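Local coordinates for protein LamCAT (Aquimarina sp., PDB 6JIA) that probably hydrolyses the beta-1,3-glucosidic linkages of laminarin, as a laminarinase of glycoside hydrolase family 16, at residues 94-99 with 119-124; 100-105 with 114-119. All coordinates share one frame; numbering follows the deposited sequence.

Interaction 1 of 2, residues 94-99 with 119-124; sequences GSWPAF and IMEHVN. With GLC (alpha-D-glucopyranose), chain B.
Residues 94-99 and 119-124 run antiparallel, 169° apart end to end, with Ala98 and Glu121 as a non-hydrogen-bonded pair and Phe99 and Met120 as a hydrogen-bonded one. Phe99 O faces both Ile119 and Met120, a classic beta bulge: the bond from Met120 N is 2.9 Å, whereas the one from Ile119 N is short but bent and weak. From the bulge itself, the Ile119 side chain reaches the Phe99 ring, its CD1 over one face, 4.0 Å from the centroid and offset toward the rim. This ring packs against strand 81-88. The other face, with Ala98 and Glu121, turns to the sugar. Trp96, with CG anti to the backbone N (chi1 -178°), lies alongside Glu121, its NE1 bonding Glu121 OE2 at 3.0 Å; OE2 lies near the indole plane, whereas NE1 meets the carboxylate from its anti side, 34° out of its plane. The same OE2 accepts O6 of the bound glucose at 2.8 Å, so two donors restrain the rotation of the carboxylate. Val123 CG1 steadies the indole from one face, 3.6 Å from Trp96 CD1, while Trp209 meets the ring nearly at right angles. At the far end Asn124 OD1 takes Gly94 N at 2.8 Å in the carbonyl plane, and Asn124 N reaches Ser95 O. A water joins Ser95 OG to His122 ND1; Ser95 OG also bonds Phe92 O, and His122 NE2 bonds Glu126 O. A bulge bringing Glu121 to the glucose is characteristic of the laminarinase-type family 16 catalytic strand, consistent with Glu121 being the counterpart of the family's acid/base glutamate.

Interaction 2 of 2, residues 100-105 with 114-119; sequences WMLGDN and CGAIDI. With GLC (alpha-D-glucopyranose), chain B.
Trp100 and Asp118 face one another as a non-hydrogen-bonded pair at one end of a three-pair antiparallel ladder, part of the concave cleft sheet of a family 16 jelly roll. Met101 with Ile117 forms the next, hydrogen-bonded pair, and Leu102 with Ala116 the one after. The shape differs on the two faces. On the core side the Met101 chain leans over Ile119, CG resting 3.9 Å from Ile119 CD1, while strand 158-164 packs against both through Ile162. On the cleft side Leu102 is the bump: its CD2 fits into the notch between Cys114 SG, at 4.0 Å, and Ala116 CB, at 3.9 Å. Where the strands end, the chains press close at Gly103, whose CA lies 3.4 Å from Cys114 O, and Asn105 OD1 abuts Cys114 CB at 3.1 Å. Trp100 makes the floor for the sugar. Its chi1 of 57° sets CG between the backbone N and the carbonyl carbon, and the indole plane ends up nearly parallel to that of the Asp118 carboxylate, 6° apart. Asn202 holds the indole NE1. Glucose O1 donates to Asp118 OD1 at 2.8 Å, and glucose C6 rests over the indole face, 3.4 Å from Trp100 CE2.

In the fold
Strand 95-103 serves both contacts, pairing with 120-121 in interaction 1 and with 116-118 in interaction 2, and their centres lie 16 Å apart. Ile119, where the partner chain turns a corner, belongs to both. That corner matters to the site, since the extra residue lets Asp118 from interaction 2 and Glu121 from interaction 1 reach the same glucose, with Asp118 OD2 and Glu121 OE1 close together. The two carboxylates hydrogen-bond the sugar through O1 and O6, while the Trp100 ring lies against it. Bound beta-glucose units come within about 4 Å of the Trp100 side chain and about 6 Å of that of Trp96, consistent with a cleft that accommodates several residues of a glucan.

Interaction 1 of 2, residues 94-99 with 119-124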
loop_
_atom_site.group_PDB
_atom_site.type_symbol
_atom_site.label_atom_id
_atom_site.label_comp_id
_atom_site.label_asym_id
_atom_site.label_seq_id
_atom_site.Cartn_x
_atom_site.Cartn_y
_atom_site.Cartn_z
ATOM N N GLY A 94 -14.682 0.305 -8.564
ATOM C CA GLY A 94 -14.190 1.581 -8.038
ATOM C C GLY A 94 -13.146 1.413 -6.938
ATOM O O GLY A 94 -12.531 2.413 -6.599
ATOM N N SER A 95 -13.017 0.233 -6.332
ATOM C CA SER A 95 -12.237 0.048 -5.090
ATOM C C SER A 95 -10.771 0.009 -5.479
ATOM O O SER A 95 -10.477 -0.566 -6.533
ATOM C CB SER A 95 -12.634 -1.192 -4.339
ATOM O OG SER A 95 -12.472 -2.367 -5.120
ATOM N N TRP A 96 -9.891 0.480 -4.604
ATOM C CA TRP A 96 -8.429 0.444 -4.891
ATOM C C TRP A 96 -7.645 0.444 -3.583
ATOM O O TRP A 96 -7.121 1.460 -3.142
ATOM C CB TRP A 96 -8.090 1.587 -5.841
ATOM C CG TRP A 96 -6.647 1.640 -6.241
ATOM C CD1 TRP A 96 -5.700 0.660 -6.143
ATOM C CD2 TRP A 96 -6.009 2.760 -6.844
ATOM N NE1 TRP A 96 -4.506 1.104 -6.628
ATOM C CE2 TRP A 96 -4.662 2.393 -7.061
ATOM C CE3 TRP A 96 -6.452 4.021 -7.237
ATOM C CZ2 TRP A 96 -3.761 3.264 -7.667
ATOM C CZ3 TRP A 96 -5.552 4.876 -7.822
ATOM C CH2 TRP A 96 -4.218 4.505 -8.014
ATOM N N PRO A 97 -7.663 -0.692 -2.856
ATOM C CA PRO A 97 -6.864 -0.842 -1.634
ATOM C C PRO A 97 -5.382 -1.034 -1.969
ATOM O O PRO A 97 -5.077 -1.584 -3.068
ATOM C CB PRO A 97 -7.400 -2.112 -0.961
ATOM C CG PRO A 97 -8.355 -2.769 -1.957
ATOM C CD PRO A 97 -8.461 -1.880 -3.167
ATOM N N ALA A 98 -4.496 -0.589 -1.066
ATOM C CA ALA A 98 -3.051 -0.725 -1.279
ATOM C C ALA A 98 -2.330 -0.886 0.049
ATOM O O ALA A 98 -2.728 -0.301 1.077
ATOM C CB ALA A 98 -2.542 0.450 -2.078
ATOM N N PHE A 99 -1.277 -1.686 -0.025
ATOM C CA PHE A 99 -0.266 -1.888 1.023
ATOM C C PHE A 99 1.080 -1.676 0.334
ATOM O O PHE A 99 1.421 -2.450 -0.569
ATOM C CB PHE A 99 -0.439 -3.277 1.641
ATOM C CG PHE A 99 0.690 -3.715 2.543
ATOM C CD1 PHE A 99 1.211 -2.863 3.493
ATOM C CD2 PHE A 99 1.188 -5.003 2.487
ATOM C CE1 PHE A 99 2.193 -3.288 4.394
ATOM C CE2 PHE A 99 2.196 -5.419 3.364
ATOM C CZ PHE A 99 2.704 -4.561 4.303
ATOM N N ILE A 119 3.400 -3.515 -2.250
ATOM C CA ILE A 119 3.416 -4.922 -1.789
ATOM C C ILE A 119 2.123 -5.622 -2.189
ATOM O O ILE A 119 2.158 -6.821 -2.581
ATOM C CB ILE A 119 3.680 -4.977 -0.282
ATOM C CG1 ILE A 119 5.007 -4.294 0.083
ATOM C CG2 ILE A 119 3.622 -6.441 0.141
ATOM C CD1 ILE A 119 5.175 -4.001 1.553
ATOM N N MET A 120 1.022 -4.894 -2.149
ATOM C CA MET A 120 -0.293 -5.401 -2.595
ATOM C C MET A 120 -1.049 -4.204 -3.127
ATOM O O MET A 120 -1.152 -3.196 -2.386
ATOM C CB MET A 120 -1.134 -6.023 -1.469
ATOM C CG MET A 120 -2.407 -6.651 -1.898
ATOM S SD MET A 120 -3.772 -5.492 -2.215
ATOM C CE MET A 120 -3.929 -4.650 -0.653
ATOM N N GLU A 121 -1.565 -4.356 -4.338
ATOM C CA GLU A 121 -2.679 -3.529 -4.834
ATOM C C GLU A 121 -3.744 -4.418 -5.450
ATOM O O GLU A 121 -3.436 -5.432 -6.048
ATOM C CB GLU A 121 -2.224 -2.513 -5.873
ATOM C CG GLU A 121 -1.329 -1.449 -5.301
ATOM C CD GLU A 121 -0.895 -0.469 -6.365
ATOM O OE1 GLU A 121 0.059 -0.844 -7.156
ATOM O OE2 GLU A 121 -1.611 0.547 -6.512
ATOM N N HIS A 122 -4.970 -3.953 -5.375
ATOM C CA HIS A 122 -6.111 -4.618 -6.030
ATOM C C HIS A 122 -7.033 -3.520 -6.524
ATOM O O HIS A 122 -7.113 -2.480 -5.825
ATOM C CB HIS A 122 -6.808 -5.548 -5.034
ATOM C CG HIS A 122 -8.015 -6.217 -5.589
ATOM N ND1 HIS A 122 -9.282 -5.713 -5.408
ATOM C CD2 HIS A 122 -8.152 -7.317 -6.348
ATOM C CE1 HIS A 122 -10.163 -6.491 -6.034
ATOM N NE2 HIS A 122 -9.499 -7.483 -6.620
ATOM N N VAL A 123 -7.683 -3.778 -7.662
ATOM C CA VAL A 123 -8.715 -2.868 -8.211
ATOM C C VAL A 123 -9.991 -3.632 -8.504
ATOM O O VAL A 123 -9.929 -4.825 -8.956
ATOM C CB VAL A 123 -8.183 -2.103 -9.430
ATOM C CG1 VAL A 123 -7.101 -1.136 -8.992
ATOM C CG2 VAL A 123 -7.678 -3.025 -10.528
ATOM N N ASN A 124 -11.105 -2.931 -8.325
ATOM C CA ASN A 124 -12.404 -3.360 -8.876
ATOM C C ASN A 124 -12.723 -4.753 -8.344
ATOM O O ASN A 124 -12.664 -4.944 -7.084
ATOM C CB ASN A 124 -12.388 -3.207 -10.397
ATOM C CG ASN A 124 -12.196 -1.766 -10.820
ATOM O OD1 ASN A 124 -12.724 -0.861 -10.176
ATOM N ND2 ASN A 124 -11.408 -1.554 -11.860
HETATM C C1 GLC B . 1.563 3.289 -6.498
HETATM C C2 GLC B . 1.143 4.574 -7.194
HETATM C C3 GLC B . 0.615 5.596 -6.241
HETATM C C4 GLC B . -0.528 5.020 -5.464
HETATM C C5 GLC B . 0.009 3.776 -4.661
HETATM C C6 GLC B . -1.101 3.037 -3.882
HETATM O O1 GLC B . 2.774 3.451 -5.755
HETATM O O2 GLC B . 2.197 4.979 -8.007
HETATM O O3 GLC B . 0.179 6.740 -6.993
HETATM O O4 GLC B . -1.133 5.999 -4.640
HETATM O O5 GLC B . 0.459 2.840 -5.693
HETATM O O6 GLC B . -2.182 2.624 -4.731
HETATM O O HOH W 1 -10.620 -3.977 -3.866
#

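Interaction 2 of 2, residues 100-105 with 114-119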
loop_
_atom_site.group_PDB
_atom_site.type_symbol
_atom_site.label_atom_id
_atom_site.label_comp_id
_atom_site.label_asym_id
_atom_site.label_seq_id
_atom_site.Cartn_x
_atom_site.Cartn_y
_atom_site.Cartn_z
ATOM N N TRP A 100 1.774 -0.601 0.686
ATOM C CA TRP A 100 2.918 -0.100 -0.103
ATOM C C TRP A 100 3.905 0.684 0.750
ATOM O O TRP A 100 3.726 0.842 1.984
ATOM C CB TRP A 100 2.416 0.711 -1.289
ATOM C CG TRP A 100 1.528 1.882 -1.004
ATOM C CD1 TRP A 100 0.294 1.897 -0.398
ATOM C CD2 TRP A 100 1.747 3.215 -1.480
ATOM N NE1 TRP A 100 -0.238 3.153 -0.429
ATOM C CE2 TRP A 100 0.609 3.975 -1.123
ATOM C CE3 TRP A 100 2.741 3.810 -2.252
ATOM C CZ2 TRP A 100 0.482 5.325 -1.475
ATOM C CZ3 TRP A 100 2.630 5.151 -2.567
ATOM C CH2 TRP A 100 1.513 5.890 -2.188
ATOM N N MET A 101 4.947 1.109 0.085
ATOM C CA MET A 101 6.091 1.790 0.715
ATOM C C MET A 101 6.549 2.926 -0.200
ATOM O O MET A 101 6.427 2.772 -1.396
ATOM C CB MET A 101 7.209 0.769 0.922
ATOM C CG MET A 101 6.808 -0.436 1.769
ATOM S SD MET A 101 8.335 -1.414 2.180
ATOM C CE MET A 101 8.905 -0.448 3.567
ATOM N N LEU A 102 7.082 3.984 0.390
ATOM C CA LEU A 102 7.693 5.169 -0.266
ATOM C C LEU A 102 9.059 5.426 0.372
ATOM O O LEU A 102 9.192 5.301 1.607
ATOM C CB LEU A 102 6.789 6.383 -0.083
ATOM C CG LEU A 102 5.566 6.478 -0.992
ATOM C CD1 LEU A 102 4.668 7.653 -0.525
ATOM C CD2 LEU A 102 5.982 6.655 -2.448
ATOM N N GLY A 103 9.998 5.914 -0.420
ATOM C CA GLY A 103 11.282 6.412 0.087
ATOM C C GLY A 103 11.056 7.567 1.059
ATOM O O GLY A 103 10.308 8.489 0.727
ATOM N N ASP A 104 11.710 7.506 2.215
ATOM C CA ASP A 104 11.834 8.597 3.215
ATOM C C ASP A 104 12.174 9.929 2.535
ATOM O O ASP A 104 11.724 10.975 3.046
ATOM C CB ASP A 104 12.976 8.326 4.191
ATOM C CG ASP A 104 12.541 7.453 5.331
ATOM O OD1 ASP A 104 11.357 7.060 5.322
ATOM O OD2 ASP A 104 13.384 7.192 6.213
ATOM N N ASN A 105 12.937 9.909 1.456
ATOM C CA ASN A 105 13.417 11.158 0.818
ATOM C C ASN A 105 12.362 11.755 -0.109
ATOM O O ASN A 105 12.650 12.791 -0.739
ATOM C CB ASN A 105 14.716 10.966 0.067
ATOM C CG ASN A 105 14.581 10.000 -1.093
ATOM O OD1 ASN A 105 13.481 9.490 -1.438
ATOM N ND2 ASN A 105 15.730 9.720 -1.678
ATOM N N CYS A 114 11.846 9.145 -5.351
ATOM C CA CYS A 114 11.905 8.522 -3.997
ATOM C C CYS A 114 11.763 7.004 -4.092
ATOM O O CYS A 114 12.226 6.297 -3.168
ATOM C CB CYS A 114 10.851 9.098 -3.061
ATOM S SG CYS A 114 9.164 8.836 -3.665
ATOM N N GLY A 115 11.136 6.520 -5.163
ATOM C CA GLY A 115 10.760 5.111 -5.307
ATOM C C GLY A 115 9.481 4.757 -4.544
ATOM O O GLY A 115 9.185 5.333 -3.466
ATOM N N ALA A 116 8.793 3.745 -5.044
ATOM C CA ALA A 116 7.650 3.107 -4.370
ATOM C C ALA A 116 7.720 1.603 -4.578
ATOM O O ALA A 116 8.044 1.157 -5.695
ATOM C CB ALA A 116 6.370 3.694 -4.913
ATOM N N ILE A 117 7.447 0.849 -3.521
ATOM C CA ILE A 117 7.264 -0.620 -3.568
ATOM C C ILE A 117 5.820 -0.889 -3.180
ATOM O O ILE A 117 5.517 -0.718 -1.987
ATOM C CB ILE A 117 8.200 -1.365 -2.608
ATOM C CG1 ILE A 117 9.648 -0.858 -2.688
ATOM C CG2 ILE A 117 8.097 -2.863 -2.895
ATOM C CD1 ILE A 117 10.522 -1.439 -1.571
ATOM N N ASP A 118 4.974 -1.235 -4.148
ATOM C CA ASP A 118 3.606 -1.697 -3.850
ATOM C C ASP A 118 3.656 -3.184 -3.501
ATOM O O ASP A 118 3.956 -4.003 -4.372
ATOM C CB ASP A 118 2.642 -1.451 -5.006
ATOM C CG ASP A 118 2.344 0.033 -5.182
ATOM O OD1 ASP A 118 3.123 0.661 -5.871
ATOM O OD2 ASP A 118 1.296 0.535 -4.602
ATOM N N ILE A 119 3.400 -3.515 -2.250
ATOM C CA ILE A 119 3.416 -4.922 -1.789
ATOM C C ILE A 119 2.123 -5.622 -2.189
ATOM O O ILE A 119 2.158 -6.821 -2.581
ATOM C CB ILE A 119 3.680 -4.977 -0.282
ATOM C CG1 ILE A 119 5.007 -4.294 0.083
ATOM C CG2 ILE A 119 3.622 -6.441 0.141
ATOM C CD1 ILE A 119 5.175 -4.001 1.553
HETATM C C1 GLC B . 1.563 3.289 -6.498
HETATM C C2 GLC B . 1.143 4.574 -7.194
HETATM C C3 GLC B . 0.615 5.596 -6.241
HETATM C C4 GLC B . -0.528 5.020 -5.464
HETATM C C5 GLC B . 0.009 3.776 -4.661
HETATM C C6 GLC B . -1.101 3.037 -3.882
HETATM O O1 GLC B . 2.774 3.451 -5.755
HETATM O O2 GLC B . 2.197 4.979 -8.007
HETATM O O3 GLC B . 0.179 6.740 -6.993
HETATM O O4 GLC B . -1.133 5.999 -4.640
HETATM O O5 GLC B . 0.459 2.840 -5.693
HETATM O O6 GLC B . -2.182 2.624 -4.731
#